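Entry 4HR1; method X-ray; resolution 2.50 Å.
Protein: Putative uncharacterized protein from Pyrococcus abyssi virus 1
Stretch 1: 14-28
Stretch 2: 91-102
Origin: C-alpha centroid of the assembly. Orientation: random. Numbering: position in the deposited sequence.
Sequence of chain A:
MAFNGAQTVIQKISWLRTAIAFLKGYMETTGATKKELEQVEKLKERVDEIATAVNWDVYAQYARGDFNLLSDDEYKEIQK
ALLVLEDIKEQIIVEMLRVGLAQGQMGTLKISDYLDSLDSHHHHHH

Stretch 1 14-28: SWLRTAIAFLKGYME
Stretch 2 (91-102) QIIVEMLRVGLA

This is a near-parallel helix-helix contact, almost wholly apolar, closed at its C-terminal end by one hydrogen bond from a tyrosine hydroxyl to a backbone carbonyl. Residues 14-28 are helical throughout, with phi/psi near -61/-45 and i to i+4 bonds such as L23 N to A19 O (3.1 Å). The second stretch enters already helical at Q91 and is helical at R98. The two axes point the same way, 15° apart, and approach to 10.9 Å. The register follows from CA-CA distances: A19 to I92 at 7.3 Å, L23 to M96 at 6.8 Å, Y26 to L101 at 7.8 Å. Together the stretches bury 652 Å², both sides summed.

At the N-terminal end I92 (chi1 m, chi2 m) points toward the first helix and fits as a knob among L16, A19, I20 and L23. Its CG2 lies 3.7 Å from A19 CB, and its CD1 3.9 Å from I20 CG1. W15 (chi1 t, chi2 93°) meets the same isoleucine obliquely, W15 CZ3 to I92 CG2 being 4.1 Å.

One turn on, L23, with chi1 -97° and chi2 143°, both between wells, leaves CA sideways but brings its end inward. Its CG packs 4.0 Å from M96 CG, and its CD2 lies 3.8 Å from E95 CG, an aliphatic part of that glutamate. The carboxylate is engaged within its own helix: R98 NH2 forms a salt bridge to E95 OE1 at 2.8 Å. M96 (m, t, t) extends until its CE reaches F22 CD1 at 4.0 Å.

A Schellman motif follows, G100 being the first residue to leave helical phi/psi. G100 takes phi/psi 99/-1, and L101 N bonds back to M96 O at 3.2 Å. A CB on G100 would jam against the preceding carbonyl oxygen and lie 3.0 Å from Y26 OH. The turn then extends at L101 (-70/140), whose side chain points back toward the first helix.

Y26 (chi1 t, chi2 74°) reads this turn with ring and hydroxyl alike. Its OH donates to V99 O at 3.1 Å, with the acceptor near the ring plane. L101 CD1 sits over one ring face, 3.8 Å from the Y26 ring centroid and 24° off the normal, a CH-pi contact, while L101 CD2 meets the edge of F22 at CE1, 3.7 Å away. Selenomethionine M27 (m, t, t) adds its CE at 3.4 Å from V99 CG1.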

# COMPACT_ATOMS: atom_id res chain seq x y z
N SER A 14 -3.53 -0.63 2.90
CA SER A 14 -3.51 -1.34 1.61
C SER A 14 -4.87 -1.27 0.90
O SER A 14 -4.90 -0.86 -0.26
CB SER A 14 -3.05 -2.78 1.77
OG SER A 14 -1.74 -2.84 2.32
N TRP A 15 -5.99 -1.58 1.62
CA TRP A 15 -7.34 -1.49 1.05
C TRP A 15 -7.58 -0.11 0.53
O TRP A 15 -8.03 0.05 -0.61
CB TRP A 15 -8.44 -1.80 2.11
CG TRP A 15 -9.78 -2.09 1.50
CD1 TRP A 15 -10.27 -3.32 1.18
CD2 TRP A 15 -10.76 -1.14 1.06
NE1 TRP A 15 -11.52 -3.20 0.61
CE2 TRP A 15 -11.85 -1.87 0.52
CE3 TRP A 15 -10.87 0.27 1.13
CZ2 TRP A 15 -13.01 -1.25 0.04
CZ3 TRP A 15 -12.00 0.88 0.61
CH2 TRP A 15 -13.05 0.12 0.06
N LEU A 16 -7.31 0.90 1.36
CA LEU A 16 -7.54 2.30 1.00
C LEU A 16 -6.70 2.76 -0.21
O LEU A 16 -7.24 3.46 -1.07
CB LEU A 16 -7.34 3.22 2.21
CG LEU A 16 -8.40 3.12 3.31
CD1 LEU A 16 -8.03 3.97 4.47
CD2 LEU A 16 -9.74 3.58 2.82
N ARG A 17 -5.43 2.30 -0.31
CA ARG A 17 -4.56 2.64 -1.45
C ARG A 17 -5.08 1.99 -2.74
O ARG A 17 -5.24 2.69 -3.76
CB ARG A 17 -3.09 2.29 -1.18
CG ARG A 17 -2.47 3.15 -0.08
CD ARG A 17 -1.04 3.53 -0.39
NE ARG A 17 -0.18 3.46 0.80
CZ ARG A 17 0.12 4.50 1.57
NH1 ARG A 17 -0.40 5.70 1.32
NH2 ARG A 17 0.93 4.35 2.61
N THR A 18 -5.43 0.69 -2.67
CA THR A 18 -5.98 -0.09 -3.78
C THR A 18 -7.31 0.52 -4.24
O THR A 18 -7.58 0.56 -5.45
CB THR A 18 -6.12 -1.57 -3.39
OG1 THR A 18 -4.97 -2.01 -2.64
CG2 THR A 18 -6.37 -2.47 -4.59
N ALA A 19 -8.12 1.03 -3.28
CA ALA A 19 -9.40 1.69 -3.55
C ALA A 19 -9.20 2.99 -4.30
O ALA A 19 -10.02 3.34 -5.15
CB ALA A 19 -10.14 1.95 -2.24
N ILE A 20 -8.11 3.72 -3.99
CA ILE A 20 -7.76 4.98 -4.67
C ILE A 20 -7.27 4.65 -6.09
O ILE A 20 -7.69 5.31 -7.03
CB ILE A 20 -6.77 5.84 -3.81
CG1 ILE A 20 -7.55 6.55 -2.67
CG2 ILE A 20 -5.97 6.89 -4.66
CD1 ILE A 20 -6.77 6.82 -1.50
N ALA A 21 -6.43 3.61 -6.25
CA ALA A 21 -5.95 3.14 -7.56
C ALA A 21 -7.15 2.80 -8.44
O ALA A 21 -7.20 3.24 -9.60
CB ALA A 21 -5.07 1.90 -7.39
N PHE A 22 -8.16 2.09 -7.87
CA PHE A 22 -9.40 1.68 -8.53
C PHE A 22 -10.17 2.89 -9.05
O PHE A 22 -10.52 2.92 -10.23
CB PHE A 22 -10.26 0.85 -7.57
CG PHE A 22 -11.51 0.24 -8.16
CD1 PHE A 22 -12.70 0.95 -8.22
CD2 PHE A 22 -11.50 -1.08 -8.60
CE1 PHE A 22 -13.85 0.37 -8.75
CE2 PHE A 22 -12.67 -1.67 -9.11
CZ PHE A 22 -13.83 -0.94 -9.17
N LEU A 23 -10.41 3.91 -8.17
CA LEU A 23 -11.12 5.15 -8.50
C LEU A 23 -10.44 5.94 -9.62
O LEU A 23 -11.12 6.42 -10.52
CB LEU A 23 -11.22 6.05 -7.27
CG LEU A 23 -12.49 5.98 -6.49
CD1 LEU A 23 -12.20 6.09 -5.02
CD2 LEU A 23 -13.46 7.06 -6.94
N LYS A 24 -9.09 6.08 -9.53
CA LYS A 24 -8.21 6.76 -10.49
C LYS A 24 -8.42 6.15 -11.89
O LYS A 24 -8.72 6.88 -12.84
CB LYS A 24 -6.74 6.60 -10.06
CG LYS A 24 -5.94 7.91 -10.06
CD LYS A 24 -5.55 8.34 -8.65
CE LYS A 24 -4.06 8.26 -8.39
NZ LYS A 24 -3.63 6.89 -8.01
N GLY A 25 -8.35 4.81 -11.95
CA GLY A 25 -8.55 4.01 -13.15
C GLY A 25 -9.93 4.13 -13.75
O GLY A 25 -10.05 4.26 -14.98
N TYR A 26 -10.97 4.10 -12.90
CA TYR A 26 -12.36 4.25 -13.34
C TYR A 26 -12.54 5.62 -14.01
O TYR A 26 -13.20 5.72 -15.04
CB TYR A 26 -13.35 4.09 -12.16
CG TYR A 26 -14.77 4.53 -12.49
CD1 TYR A 26 -15.59 3.75 -13.29
CD2 TYR A 26 -15.26 5.75 -12.03
CE1 TYR A 26 -16.89 4.15 -13.59
CE2 TYR A 26 -16.56 6.17 -12.35
CZ TYR A 26 -17.37 5.36 -13.12
OH TYR A 26 -18.65 5.76 -13.43
N MSE A 27 -11.93 6.66 -13.41
CA MSE A 27 -11.98 8.05 -13.84
C MSE A 27 -11.26 8.30 -15.15
O MSE A 27 -11.75 9.10 -15.94
CB MSE A 27 -11.46 8.97 -12.75
CG MSE A 27 -12.43 9.07 -11.59
SE MSE A 27 -11.96 10.40 -10.28
CE MSE A 27 -13.61 10.39 -9.31
N GLU A 28 -10.09 7.65 -15.36
CA GLU A 28 -9.32 7.74 -16.59
C GLU A 28 -10.13 7.15 -17.76
O GLU A 28 -10.28 7.80 -18.80
CB GLU A 28 -7.97 7.01 -16.45
CG GLU A 28 -6.85 7.89 -15.95
CD GLU A 28 -6.13 7.42 -14.69
OE1 GLU A 28 -6.15 8.17 -13.69
OE2 GLU A 28 -5.54 6.32 -14.72
N GLN A 91 -15.66 7.78 3.11
CA GLN A 91 -15.57 8.83 2.09
C GLN A 91 -15.18 8.29 0.71
O GLN A 91 -15.57 8.87 -0.31
CB GLN A 91 -14.62 9.95 2.54
CG GLN A 91 -15.04 10.72 3.79
CD GLN A 91 -14.11 11.88 4.04
OE1 GLN A 91 -14.43 13.04 3.74
NE2 GLN A 91 -12.92 11.60 4.56
N ILE A 92 -14.42 7.17 0.67
CA ILE A 92 -14.03 6.49 -0.57
C ILE A 92 -15.30 5.90 -1.25
O ILE A 92 -15.53 6.17 -2.45
CB ILE A 92 -12.92 5.41 -0.31
CG1 ILE A 92 -11.52 6.03 0.01
CG2 ILE A 92 -12.85 4.35 -1.42
CD1 ILE A 92 -10.98 7.09 -0.95
N ILE A 93 -16.10 5.10 -0.48
CA ILE A 93 -17.32 4.42 -0.94
C ILE A 93 -18.33 5.46 -1.41
O ILE A 93 -18.90 5.34 -2.50
CB ILE A 93 -17.86 3.45 0.15
CG1 ILE A 93 -16.83 2.35 0.49
CG2 ILE A 93 -19.20 2.82 -0.28
CD1 ILE A 93 -16.89 1.79 1.87
N VAL A 94 -18.47 6.54 -0.62
CA VAL A 94 -19.33 7.67 -0.94
C VAL A 94 -18.90 8.31 -2.28
O VAL A 94 -19.75 8.62 -3.10
CB VAL A 94 -19.35 8.68 0.25
CG1 VAL A 94 -19.94 10.03 -0.16
CG2 VAL A 94 -20.12 8.09 1.43
N GLU A 95 -17.57 8.46 -2.50
CA GLU A 95 -17.01 9.02 -3.73
C GLU A 95 -17.30 8.11 -4.91
O GLU A 95 -17.75 8.61 -5.95
CB GLU A 95 -15.50 9.30 -3.60
CG GLU A 95 -14.86 9.95 -4.83
CD GLU A 95 -15.31 11.34 -5.22
OE1 GLU A 95 -16.07 11.97 -4.44
OE2 GLU A 95 -14.89 11.83 -6.30
N MET A 96 -17.04 6.79 -4.76
CA MET A 96 -17.30 5.76 -5.77
C MET A 96 -18.75 5.93 -6.25
O MET A 96 -18.98 6.19 -7.43
CB MET A 96 -17.10 4.34 -5.20
CG MET A 96 -15.67 3.90 -5.10
SD MET A 96 -15.56 2.32 -4.24
CE MET A 96 -13.94 1.94 -4.54
N LEU A 97 -19.72 5.90 -5.31
CA LEU A 97 -21.15 6.05 -5.57
C LEU A 97 -21.55 7.35 -6.26
O LEU A 97 -22.42 7.34 -7.12
CB LEU A 97 -21.96 5.83 -4.29
CG LEU A 97 -21.96 4.39 -3.81
CD1 LEU A 97 -22.21 4.32 -2.33
CD2 LEU A 97 -22.92 3.52 -4.62
N ARG A 98 -20.89 8.45 -5.89
CA ARG A 98 -21.11 9.80 -6.44
C ARG A 98 -20.63 9.92 -7.89
O ARG A 98 -21.20 10.72 -8.64
CB ARG A 98 -20.35 10.82 -5.58
CG ARG A 98 -21.08 12.16 -5.43
CD ARG A 98 -20.14 13.37 -5.26
NE ARG A 98 -18.95 13.11 -4.44
CZ ARG A 98 -18.91 13.17 -3.11
NH1 ARG A 98 -20.01 13.45 -2.41
NH2 ARG A 98 -17.77 12.94 -2.46
N VAL A 99 -19.59 9.17 -8.27
CA VAL A 99 -19.00 9.27 -9.60
C VAL A 99 -19.59 8.35 -10.67
O VAL A 99 -19.17 8.40 -11.83
CB VAL A 99 -17.45 9.34 -9.57
CG1 VAL A 99 -17.00 10.49 -8.68
CG2 VAL A 99 -16.82 8.03 -9.12
N GLY A 100 -20.62 7.59 -10.29
CA GLY A 100 -21.33 6.69 -11.19
C GLY A 100 -20.91 5.24 -11.11
O GLY A 100 -21.45 4.40 -11.83
N LEU A 101 -19.92 4.95 -10.25
CA LEU A 101 -19.40 3.61 -9.99
C LEU A 101 -20.50 2.84 -9.25
O LEU A 101 -21.20 3.42 -8.42
CB LEU A 101 -18.13 3.74 -9.11
CG LEU A 101 -16.93 2.79 -9.25
CD1 LEU A 101 -16.91 2.01 -10.55
CD2 LEU A 101 -15.64 3.56 -9.06
N ALA A 102 -20.67 1.54 -9.59
CA ALA A 102 -21.69 0.64 -9.03
C ALA A 102 -23.13 1.15 -9.27
O ALA A 102 -23.94 1.28 -8.34
CB ALA A 102 -21.42 0.40 -7.55